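Local coordinates for periplasmic binding protein (Thermotoga lettingae TMO, PDB 4RY8) that binds the sugar 5-methylthioribose, probably as the periplasmic solute-binding component of a bacterial uptake transporter, at residues V16-R22 against V72-D78; E26-F30 against M204-F208; V111-D117 against L275-V281. All coordinates share one frame; numbering follows the deposited sequence.

Interaction 1: V16-R22 against V72-D78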
loop_
_atom_site.group_PDB
_atom_site.type_symbol
_atom_site.label_atom_id
_atom_site.label_comp_id
_atom_site.label_asym_id
_atom_site.label_seq_id
_atom_site.Cartn_x
_atom_site.Cartn_y
_atom_site.Cartn_z
ATOM N N VAL C 16 -36.058 15.076 -2.207
ATOM C CA VAL C 16 -34.845 14.399 -2.709
ATOM C C VAL C 16 -34.854 12.930 -2.289
ATOM O O VAL C 16 -34.739 12.614 -1.084
ATOM C CB VAL C 16 -33.540 15.046 -2.184
ATOM C CG1 VAL C 16 -32.308 14.295 -2.730
ATOM C CG2 VAL C 16 -33.500 16.521 -2.550
ATOM N N ARG C 17 -34.985 12.037 -3.276
ATOM C CA ARG C 17 -35.033 10.601 -3.014
ATOM C C ARG C 17 -33.772 9.918 -3.522
ATOM O O ARG C 17 -33.410 10.053 -4.676
ATOM C CB ARG C 17 -36.285 9.981 -3.646
ATOM C CG ARG C 17 -37.578 10.404 -2.936
ATOM C CD ARG C 17 -38.828 9.835 -3.578
ATOM N NE ARG C 17 -38.876 10.199 -4.997
ATOM C CZ ARG C 17 -39.062 9.348 -6.005
ATOM N NH1 ARG C 17 -39.280 8.050 -5.789
ATOM N NH2 ARG C 17 -39.052 9.805 -7.246
ATOM N N ILE C 18 -33.111 9.181 -2.635
ATOM C CA ILE C 18 -31.870 8.476 -2.944
ATOM C C ILE C 18 -32.073 6.989 -2.641
ATOM O O ILE C 18 -32.425 6.621 -1.514
ATOM C CB ILE C 18 -30.704 9.037 -2.102
ATOM C CG1 ILE C 18 -30.420 10.495 -2.493
ATOM C CG2 ILE C 18 -29.444 8.191 -2.222
ATOM C CD1 ILE C 18 -29.675 11.240 -1.413
ATOM N N ALA C 19 -31.842 6.147 -3.648
ATOM C CA ALA C 19 -31.998 4.703 -3.515
ATOM C C ALA C 19 -30.668 4.009 -3.281
ATOM O O ALA C 19 -29.690 4.230 -4.003
ATOM C CB ALA C 19 -32.664 4.122 -4.762
ATOM N N LEU C 20 -30.648 3.138 -2.291
ATOM C CA LEU C 20 -29.481 2.364 -1.960
ATOM C C LEU C 20 -29.802 0.957 -2.374
ATOM O O LEU C 20 -30.709 0.329 -1.817
ATOM C CB LEU C 20 -29.199 2.426 -0.445
ATOM C CG LEU C 20 -28.136 1.443 0.042
ATOM C CD1 LEU C 20 -26.779 1.623 -0.657
ATOM C CD2 LEU C 20 -27.922 1.547 1.533
ATOM N N VAL C 21 -29.091 0.466 -3.375
ATOM C CA VAL C 21 -29.334 -0.869 -3.893
ATOM C C VAL C 21 -28.113 -1.700 -3.592
ATOM O O VAL C 21 -27.039 -1.444 -4.135
ATOM C CB VAL C 21 -29.596 -0.851 -5.412
ATOM C CG1 VAL C 21 -29.804 -2.271 -5.939
ATOM C CG2 VAL C 21 -30.800 -0.001 -5.709
ATOM N N ARG C 22 -28.284 -2.724 -2.756
ATOM C CA ARG C 22 -27.176 -3.513 -2.267
ATOM C C ARG C 22 -27.235 -4.919 -2.708
ATOM O O ARG C 22 -28.276 -5.509 -2.656
ATOM C CB ARG C 22 -27.218 -3.582 -0.743
ATOM C CG ARG C 22 -27.376 -2.241 -0.043
ATOM C CD ARG C 22 -28.222 -2.433 1.185
ATOM N NE ARG C 22 -27.384 -2.751 2.311
ATOM C CZ ARG C 22 -27.743 -3.456 3.382
ATOM N NH1 ARG C 22 -28.950 -4.015 3.533
ATOM N NH2 ARG C 22 -26.840 -3.610 4.324
ATOM N N VAL C 72 -36.064 8.251 -9.023
ATOM C CA VAL C 72 -35.332 8.793 -7.866
ATOM C C VAL C 72 -34.270 9.778 -8.382
ATOM O O VAL C 72 -33.872 9.733 -9.548
ATOM C CB VAL C 72 -34.664 7.672 -7.033
ATOM C CG1 VAL C 72 -35.721 6.728 -6.463
ATOM C CG2 VAL C 72 -33.643 6.882 -7.862
ATOM N N ASP C 73 -33.856 10.684 -7.508
ATOM C CA ASP C 73 -32.817 11.622 -7.821
ATOM C C ASP C 73 -31.427 10.953 -8.014
ATOM O O ASP C 73 -30.614 11.367 -8.857
ATOM C CB ASP C 73 -32.788 12.699 -6.720
ATOM C CG ASP C 73 -34.074 13.480 -6.652
ATOM O OD1 ASP C 73 -35.033 13.057 -5.960
ATOM O OD2 ASP C 73 -34.142 14.508 -7.342
ATOM N N ALA C 74 -31.144 9.914 -7.239
ATOM C CA ALA C 74 -29.887 9.197 -7.397
ATOM C C ALA C 74 -29.963 7.775 -6.893
ATOM O O ALA C 74 -30.771 7.463 -6.017
ATOM C CB ALA C 74 -28.777 9.943 -6.646
ATOM N N ILE C 75 -29.113 6.918 -7.470
ATOM C CA ILE C 75 -28.911 5.565 -7.002
ATOM C C ILE C 75 -27.473 5.315 -6.483
ATOM O O ILE C 75 -26.479 5.598 -7.178
ATOM C CB ILE C 75 -29.261 4.574 -8.137
ATOM C CG1 ILE C 75 -30.652 4.877 -8.666
ATOM C CG2 ILE C 75 -29.222 3.146 -7.629
ATOM C CD1 ILE C 75 -31.035 4.090 -9.900
ATOM N N ILE C 76 -27.365 4.757 -5.280
ATOM C CA ILE C 76 -26.133 4.162 -4.833
ATOM C C ILE C 76 -26.160 2.659 -5.166
ATOM O O ILE C 76 -27.044 1.912 -4.727
ATOM C CB ILE C 76 -25.925 4.350 -3.325
ATOM C CG1 ILE C 76 -26.069 5.837 -2.989
ATOM C CG2 ILE C 76 -24.562 3.840 -2.892
ATOM C CD1 ILE C 76 -26.465 6.088 -1.558
ATOM N N ILE C 77 -25.205 2.231 -5.964
ATOM C CA ILE C 77 -24.986 0.830 -6.204
ATOM C C ILE C 77 -23.863 0.262 -5.323
ATOM O O ILE C 77 -22.673 0.604 -5.442
ATOM C CB ILE C 77 -24.765 0.554 -7.669
ATOM C CG1 ILE C 77 -25.956 1.125 -8.444
ATOM C CG2 ILE C 77 -24.657 -0.948 -7.879
ATOM C CD1 ILE C 77 -25.878 0.899 -9.915
ATOM N N ASP C 78 -24.276 -0.650 -4.450
ATOM C CA ASP C 78 -23.437 -1.254 -3.462
ATOM C C ASP C 78 -23.118 -2.709 -3.813
ATOM O O ASP C 78 -23.998 -3.549 -3.739
ATOM C CB ASP C 78 -24.214 -1.197 -2.172
ATOM C CG ASP C 78 -23.363 -1.368 -0.995
ATOM O OD1 ASP C 78 -22.685 -2.404 -0.983
ATOM O OD2 ASP C 78 -23.366 -0.463 -0.118
#

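Interaction 2: E26-F30 against M204-F208. With SR1 (5-S-methyl-5-thio-alpha-D-ribofuranose), chain G.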
loop_
_atom_site.group_PDB
_atom_site.type_symbol
_atom_site.label_atom_id
_atom_site.label_comp_id
_atom_site.label_asym_id
_atom_site.label_seq_id
_atom_site.Cartn_x
_atom_site.Cartn_y
_atom_site.Cartn_z
ATOM N N GLU C 26 -25.485 -9.224 4.854
ATOM C CA GLU C 26 -25.214 -10.053 6.029
ATOM C C GLU C 26 -24.035 -9.569 6.892
ATOM O O GLU C 26 -23.026 -9.164 6.393
ATOM C CB GLU C 26 -25.013 -11.526 5.644
ATOM C CG GLU C 26 -23.731 -11.877 4.920
ATOM C CD GLU C 26 -23.570 -13.387 4.757
ATOM O OE1 GLU C 26 -23.567 -14.122 5.778
ATOM O OE2 GLU C 26 -23.446 -13.830 3.616
ATOM N N GLY C 27 -24.185 -9.631 8.201
ATOM C CA GLY C 27 -23.072 -9.348 9.112
ATOM C C GLY C 27 -22.993 -7.888 9.534
ATOM O O GLY C 27 -23.512 -6.995 8.836
ATOM N N SER C 28 -22.331 -7.657 10.674
ATOM C CA SER C 28 -22.245 -6.328 11.283
ATOM C C SER C 28 -21.570 -5.217 10.427
ATOM O O SER C 28 -22.027 -4.074 10.428
ATOM C CB SER C 28 -21.606 -6.422 12.701
ATOM O OG SER C 28 -21.353 -5.108 13.186
ATOM N N PHE C 29 -20.505 -5.511 9.703
ATOM C CA PHE C 29 -19.962 -4.525 8.754
ATOM C C PHE C 29 -21.062 -3.868 7.929
ATOM O O PHE C 29 -21.166 -2.655 7.870
ATOM C CB PHE C 29 -18.912 -5.134 7.807
ATOM C CG PHE C 29 -18.446 -4.170 6.735
ATOM C CD1 PHE C 29 -19.206 -3.937 5.578
ATOM C CD2 PHE C 29 -17.287 -3.465 6.905
ATOM C CE1 PHE C 29 -18.798 -3.015 4.620
ATOM C CE2 PHE C 29 -16.872 -2.548 5.975
ATOM C CZ PHE C 29 -17.618 -2.324 4.821
ATOM N N PHE C 30 -21.895 -4.690 7.318
ATOM C CA PHE C 30 -22.892 -4.213 6.392
ATOM C C PHE C 30 -24.049 -3.561 7.153
ATOM O O PHE C 30 -24.611 -2.571 6.690
ATOM C CB PHE C 30 -23.359 -5.359 5.498
ATOM C CG PHE C 30 -22.392 -5.687 4.395
ATOM C CD1 PHE C 30 -22.160 -4.764 3.384
ATOM C CD2 PHE C 30 -21.744 -6.910 4.337
ATOM C CE1 PHE C 30 -21.257 -5.040 2.352
ATOM C CE2 PHE C 30 -20.859 -7.197 3.318
ATOM C CZ PHE C 30 -20.620 -6.265 2.312
ATOM N N MET C 204 -10.314 -12.464 4.138
ATOM C CA MET C 204 -10.472 -11.149 3.500
ATOM C C MET C 204 -11.857 -10.453 3.747
ATOM O O MET C 204 -12.163 -9.477 3.120
ATOM C CB MET C 204 -10.128 -11.313 2.004
ATOM C CG MET C 204 -8.618 -11.543 1.681
ATOM S SD MET C 204 -7.502 -10.327 2.531
ATOM C CE MET C 204 -6.015 -10.554 1.569
ATOM N N TRP C 205 -12.673 -10.977 4.654
ATOM C CA TRP C 205 -13.907 -10.288 5.145
ATOM C C TRP C 205 -14.095 -10.687 6.610
ATOM O O TRP C 205 -13.821 -11.836 6.916
ATOM C CB TRP C 205 -15.092 -10.739 4.239
ATOM C CG TRP C 205 -16.474 -10.321 4.652
ATOM C CD1 TRP C 205 -16.840 -9.221 5.383
ATOM C CD2 TRP C 205 -17.668 -10.976 4.308
ATOM N NE1 TRP C 205 -18.192 -9.173 5.529
ATOM C CE2 TRP C 205 -18.733 -10.247 4.875
ATOM C CE3 TRP C 205 -17.952 -12.133 3.581
ATOM C CZ2 TRP C 205 -20.060 -10.645 4.740
ATOM C CZ3 TRP C 205 -19.249 -12.524 3.454
ATOM C CH2 TRP C 205 -20.292 -11.792 3.999
ATOM N N ASP C 206 -14.509 -9.793 7.551
ATOM C CA ASP C 206 -14.616 -10.227 8.925
ATOM C C ASP C 206 -15.583 -11.391 9.174
ATOM O O ASP C 206 -15.397 -12.132 10.128
ATOM C CB ASP C 206 -14.843 -9.060 9.975
ATOM C CG ASP C 206 -16.150 -8.282 9.765
ATOM O OD1 ASP C 206 -16.894 -8.517 8.795
ATOM O OD2 ASP C 206 -16.466 -7.397 10.627
ATOM N N GLU C 207 -16.589 -11.592 8.327
ATOM C CA GLU C 207 -17.484 -12.756 8.457
ATOM C C GLU C 207 -16.769 -14.101 8.182
ATOM O O GLU C 207 -17.043 -15.116 8.852
ATOM C CB GLU C 207 -18.720 -12.593 7.568
ATOM C CG GLU C 207 -19.638 -11.468 8.010
ATOM C CD GLU C 207 -20.195 -11.668 9.406
ATOM O OE1 GLU C 207 -20.747 -12.752 9.717
ATOM O OE2 GLU C 207 -20.105 -10.725 10.208
ATOM N N PHE C 208 -15.824 -14.092 7.265
ATOM C CA PHE C 208 -14.986 -15.266 7.021
ATOM C C PHE C 208 -14.101 -15.481 8.273
ATOM O O PHE C 208 -13.978 -16.579 8.802
ATOM C CB PHE C 208 -14.037 -15.036 5.847
ATOM C CG PHE C 208 -14.670 -15.019 4.460
ATOM C CD1 PHE C 208 -15.732 -15.853 4.083
ATOM C CD2 PHE C 208 -14.071 -14.250 3.487
ATOM C CE1 PHE C 208 -16.219 -15.790 2.792
ATOM C CE2 PHE C 208 -14.548 -14.206 2.195
ATOM C CZ PHE C 208 -15.612 -14.990 1.851
HETATM C CS SR1 G . -18.792 -10.018 0.229
HETATM S S SR1 G . -17.772 -8.592 -0.068
HETATM C C5 SR1 G . -17.394 -8.314 1.680
HETATM C C4 SR1 G . -16.488 -7.099 1.865
HETATM O O4 SR1 G . -17.160 -6.021 1.300
HETATM C C1 SR1 G . -17.046 -4.839 2.116
HETATM O O1 SR1 G . -16.346 -3.895 1.380
HETATM C C2 SR1 G . -16.295 -5.177 3.395
HETATM O O2 SR1 G . -14.988 -4.571 3.584
HETATM C C3 SR1 G . -16.206 -6.688 3.306
HETATM O O3 SR1 G . -14.923 -7.139 3.716
HETATM O O HOH W 1 -20.495 -8.022 6.899
HETATM O O HOH W 2 -22.153 -14.576 8.520
HETATM O O HOH W 3 -19.424 -8.145 9.554
#

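Interaction 3: V111-D117 against L275-V281. With SR1 (5-S-methyl-5-thio-alpha-D-ribofuranose), chain G.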
loop_
_atom_site.group_PDB
_atom_site.type_symbol
_atom_site.label_atom_id
_atom_site.label_comp_id
_atom_site.label_asym_id
_atom_site.label_seq_id
_atom_site.Cartn_x
_atom_site.Cartn_y
_atom_site.Cartn_z
ATOM N N VAL C 111 -19.624 8.609 -12.738
ATOM C CA VAL C 111 -19.894 7.799 -11.543
ATOM C C VAL C 111 -18.711 7.702 -10.627
ATOM O O VAL C 111 -17.804 6.912 -10.868
ATOM C CB VAL C 111 -20.218 6.357 -11.958
ATOM C CG1 VAL C 111 -20.538 5.492 -10.749
ATOM C CG2 VAL C 111 -21.354 6.382 -12.968
ATOM N N PRO C 112 -18.736 8.459 -9.533
ATOM C CA PRO C 112 -17.732 8.260 -8.546
ATOM C C PRO C 112 -17.797 6.880 -7.958
ATOM O O PRO C 112 -18.899 6.308 -7.793
ATOM C CB PRO C 112 -18.038 9.322 -7.472
ATOM C CG PRO C 112 -19.067 10.201 -8.049
ATOM C CD PRO C 112 -19.727 9.472 -9.152
ATOM N N GLU C 113 -16.615 6.353 -7.657
ATOM C CA GLU C 113 -16.447 5.090 -7.019
ATOM C C GLU C 113 -15.853 5.262 -5.605
ATOM O O GLU C 113 -14.717 5.715 -5.432
ATOM C CB GLU C 113 -15.541 4.203 -7.850
ATOM C CG GLU C 113 -16.055 3.866 -9.223
ATOM C CD GLU C 113 -15.025 3.085 -10.022
ATOM O OE1 GLU C 113 -14.176 2.378 -9.407
ATOM O OE2 GLU C 113 -15.049 3.151 -11.278
ATOM N N ILE C 114 -16.649 4.883 -4.607
ATOM C CA ILE C 114 -16.214 4.793 -3.199
ATOM C C ILE C 114 -15.619 3.411 -2.928
ATOM O O ILE C 114 -16.205 2.385 -3.280
ATOM C CB ILE C 114 -17.385 5.081 -2.223
ATOM C CG1 ILE C 114 -17.985 6.464 -2.520
ATOM C CG2 ILE C 114 -16.893 5.027 -0.789
ATOM C CD1 ILE C 114 -19.284 6.797 -1.802
ATOM N N GLU C 115 -14.433 3.366 -2.345
ATOM C CA GLU C 115 -13.954 2.127 -1.768
ATOM C C GLU C 115 -13.053 2.382 -0.608
ATOM O O GLU C 115 -12.703 3.541 -0.330
ATOM C CB GLU C 115 -13.181 1.315 -2.808
ATOM C CG GLU C 115 -12.067 2.095 -3.475
ATOM C CD GLU C 115 -11.039 1.164 -4.075
ATOM O OE1 GLU C 115 -11.092 0.917 -5.309
ATOM O OE2 GLU C 115 -10.208 0.667 -3.297
ATOM N N GLN C 116 -12.661 1.295 0.055
ATOM C CA GLN C 116 -11.814 1.409 1.236
ATOM C C GLN C 116 -10.332 1.264 0.952
ATOM O O GLN C 116 -9.557 0.872 1.852
ATOM C CB GLN C 116 -12.224 0.365 2.221
ATOM C CG GLN C 116 -13.664 0.490 2.617
ATOM C CD GLN C 116 -14.141 -0.690 3.394
ATOM O OE1 GLN C 116 -14.219 -0.653 4.612
ATOM N NE2 GLN C 116 -14.464 -1.746 2.704
ATOM N N ASP C 117 -9.945 1.636 -0.273
ATOM C CA ASP C 117 -8.579 1.482 -0.772
ATOM C C ASP C 117 -8.266 0.018 -0.608
ATOM O O ASP C 117 -7.405 -0.372 0.167
ATOM C CB ASP C 117 -7.545 2.394 -0.088
ATOM C CG ASP C 117 -6.269 2.510 -0.875
ATOM O OD1 ASP C 117 -6.002 1.657 -1.765
ATOM O OD2 ASP C 117 -5.523 3.470 -0.666
ATOM N N LEU C 275 -17.809 15.486 -8.323
ATOM C CA LEU C 275 -17.063 14.758 -7.321
ATOM C C LEU C 275 -15.831 14.139 -7.926
ATOM O O LEU C 275 -15.799 13.852 -9.130
ATOM C CB LEU C 275 -17.933 13.663 -6.675
ATOM C CG LEU C 275 -18.538 13.954 -5.268
ATOM C CD1 LEU C 275 -18.931 15.413 -5.083
ATOM C CD2 LEU C 275 -19.717 13.035 -4.946
ATOM N N PRO C 276 -14.819 13.900 -7.090
ATOM C CA PRO C 276 -13.714 13.099 -7.572
ATOM C C PRO C 276 -14.209 11.727 -8.111
ATOM O O PRO C 276 -15.248 11.216 -7.692
ATOM C CB PRO C 276 -12.837 12.926 -6.325
ATOM C CG PRO C 276 -13.173 14.106 -5.433
ATOM C CD PRO C 276 -14.581 14.484 -5.748
ATOM N N LYS C 277 -13.505 11.177 -9.077
ATOM C CA LYS C 277 -13.846 9.875 -9.611
ATOM C C LYS C 277 -13.624 8.782 -8.571
ATOM O O LYS C 277 -14.380 7.808 -8.526
ATOM C CB LYS C 277 -13.032 9.622 -10.871
ATOM C CG LYS C 277 -13.171 8.239 -11.517
ATOM C CD LYS C 277 -14.571 7.786 -11.838
ATOM C CE LYS C 277 -14.562 6.256 -11.955
ATOM N NZ LYS C 277 -15.822 5.682 -12.480
ATOM N N TYR C 278 -12.580 8.916 -7.739
ATOM C CA TYR C 278 -12.261 7.911 -6.724
ATOM C C TYR C 278 -12.326 8.531 -5.331
ATOM O O TYR C 278 -11.702 9.534 -5.097
ATOM C CB TYR C 278 -10.911 7.265 -6.991
ATOM C CG TYR C 278 -10.910 6.556 -8.361
ATOM C CD1 TYR C 278 -11.598 5.375 -8.560
ATOM C CD2 TYR C 278 -10.244 7.092 -9.420
ATOM C CE1 TYR C 278 -11.635 4.758 -9.830
ATOM C CE2 TYR C 278 -10.248 6.487 -10.666
ATOM C CZ TYR C 278 -10.961 5.330 -10.863
ATOM O OH TYR C 278 -10.955 4.745 -12.124
ATOM N N LEU C 279 -13.148 7.954 -4.458
ATOM C CA LEU C 279 -13.289 8.381 -3.073
ATOM C C LEU C 279 -12.799 7.206 -2.250
ATOM O O LEU C 279 -13.510 6.218 -2.043
ATOM C CB LEU C 279 -14.744 8.776 -2.770
ATOM C CG LEU C 279 -15.299 10.051 -3.446
ATOM C CD1 LEU C 279 -16.779 10.242 -3.224
ATOM C CD2 LEU C 279 -14.580 11.324 -3.023
ATOM N N LEU C 280 -11.524 7.267 -1.886
ATOM C CA LEU C 280 -10.897 6.201 -1.123
ATOM C C LEU C 280 -10.959 6.542 0.383
ATOM O O LEU C 280 -10.463 7.586 0.817
ATOM C CB LEU C 280 -9.435 6.033 -1.533
ATOM C CG LEU C 280 -9.086 5.774 -2.993
ATOM C CD1 LEU C 280 -7.616 5.427 -3.088
ATOM C CD2 LEU C 280 -9.912 4.673 -3.584
ATOM N N VAL C 281 -11.613 5.680 1.148
ATOM C CA VAL C 281 -11.597 5.748 2.596
ATOM C C VAL C 281 -10.350 5.037 3.141
ATOM O O VAL C 281 -10.161 3.856 2.891
ATOM C CB VAL C 281 -12.884 5.155 3.230
ATOM C CG1 VAL C 281 -12.882 5.395 4.752
ATOM C CG2 VAL C 281 -14.124 5.826 2.627
HETATM C CS SR1 G . -18.792 -10.018 0.229
HETATM S S SR1 G . -17.772 -8.592 -0.068
HETATM C C5 SR1 G . -17.394 -8.314 1.680
HETATM C C4 SR1 G . -16.488 -7.099 1.865
HETATM O O4 SR1 G . -17.160 -6.021 1.300
HETATM C C1 SR1 G . -17.046 -4.839 2.116
HETATM O O1 SR1 G . -16.346 -3.895 1.380
HETATM C C2 SR1 G . -16.295 -5.177 3.395
HETATM O O2 SR1 G . -14.988 -4.571 3.584
HETATM C C3 SR1 G . -16.206 -6.688 3.306
HETATM O O3 SR1 G . -14.923 -7.139 3.716
HETATM O O HOH W 4 -12.510 2.571 -12.059
#

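Interaction 1: V16-R22 against V72-D78
In the parallel sheet of one lobe of the periplasmic binding protein fold, the backbones of A19 and V21 of strand 17-22 hydrogen-bond to A74, I76 and D78 of strand 74-78. A19 N donates to A74 O at 2.9 Å, and A19 O takes I76 N at 2.7 Å. V21 repeats the pattern two residues on, with V21 N bonded to I76 O at 2.8 Å and V21 O receiving D78 N. The pairing is less regular at the start, where R17 O has only weak bonds from the N atoms of D73 and A74. There D73 turns its carboxylate onto the neighbouring backbone: with CG anti to its carbonyl carbon (chi1 -62°), its OD1 accepts R17 N at 2.9 Å in an almost straight bond (175°).

Between the two strands the chain passes through helix 28-44 and strand 47-52, on the other flank of 17-22, and returns along helix 57-69, a Rossmann-like order in which F67 of that helix packs on A19 and V21. On this face V21 also lies side by side with I75, their CG2 atoms 4.0 Å apart. On the reverse face I76 is shared by two residues: its CD1 meets I18 CG2 at 3.7 Å, and its CG2 meets L20 CD1 at 3.9 Å. A266 of helix 255-270 packs on I18 and I76. Farther along, the CG of R22 rests on the CB of D78, but their charged groups do not touch; R22 NH1 is instead bonded to T52. V72 CG1 lies over one face of the R17 guanidinium, whose NH2 is held by Q70 O.

Interaction 2: E26-F30 against M204-F208
W205 and F30 meet in the 5-methylthioribose pocket, where F30 CE2 lies 3.8 Å from W205 CZ2 and the indole carbon sits near the plane of the phenyl ring. E26 borders the indole's six-membered end, with E26 CG 3.6 Å from W205 CH2. One indole face carries the ligand's C5, while E207 CB covers the opposite face. With its CG anti to the backbone N (chi1 174°), F29 swings its ring to the sugar and lays one face over C2, which F29 CZ approaches to 3.5 Å.

The two segments belong to different lobes of the binding protein, and the sugar is held in the cleft between them. Water joins the lobes at several points: one molecule accepts from W205 NE1 at 2.9 Å and donates to E26 O, and another accepts from F29 N beside D206 OD1 and E207 OE2. An alanine in place of W205 is likely to uncover one side of the ligand's C5 and leave the water on E26 O without its indole donor. G27 CA comes to 3.4 Å from E207 OE2, so close that a side-chain CB would clash. The carboxylate of E207 is also paired with K210, and that of E26 is bonded to G178 and T180.

Interaction 3: V111-D117 against L275-V281
Strands 113-115 and 278-280 run parallel, 4.8 Å apart at their closest and inclined by 15°, joined by backbone bonds from E113 N to K277 O, L279 N to E113 O, E115 N to L279 O and V281 N to E115 O. At the entrance to this pairing K277 folds back toward the other segment: its CG is anti to the backbone N and the chain bends at chi2 (54°). The ammonium thereby reaches V111 O at 2.8 Å and forms a salt bridge with E113, the distance from NZ to OE2 being 2.9 Å. NZ meets OE2 on the anti side and well out of the carboxylate plane. With V106 O and D108 O as further acceptors, this buried lysine is gripped by several oxygens at once.

The other carboxylate oxygen of E113, OE1, lies at the edge of the Y278 ring, 3.5 Å from CE1, with carboxylate and ring planes almost perpendicular. A water donates to E113 OE2 at 2.7 Å and is also hydrogen-bonded to Y278 OH. L280 lies alongside E115, its CD2 3.4 Å from E115 CG, while its other methyl, CD1, meets D117 OD2. E115 OE2 accepts D118 N. Salt bridges from R163 of the second subunit to E113 and E115, and from K127 of that subunit to D117, whose OD1 is hydrogen-bonded to Y123 OH of the same subunit, place this face at the dimer interface.

Beyond the strand, Q116 extends into the pocket and donates from NE2 to the sugar's O2 at 3.0 Å, its OE1 being held by T253. D117 then caps helix 118-132 through OD1 on L120 N. Strand 278-280 is the outermost of the sheet within this chain; strand 98-102 flanks 113-115 on its other side, and L261 of helix 255-270 packs against I114 and V281.

How the interactions relate
Interactions 1 and 3 lie in the same parallel sheet, their centres about 16 Å apart and their nearest atoms about 6 Å apart, with strand 98-102 between them. Interaction 2 instead joins this lobe to the other, with its centre about 22 Å from that of interaction 1 and 21 Å from that of interaction 3. It still touches both: R22 NH2 packs 3.4 Å from F30 O, and F29 CE2 lies 3.5 Å from Q116 OE1. Interactions 2 and 3 share the ligand, interaction 2 supplying aromatic faces and interaction 3 a hydrogen bond. Interaction 1 stands farther back, the side chain of D78 being about 7 Å from the sugar.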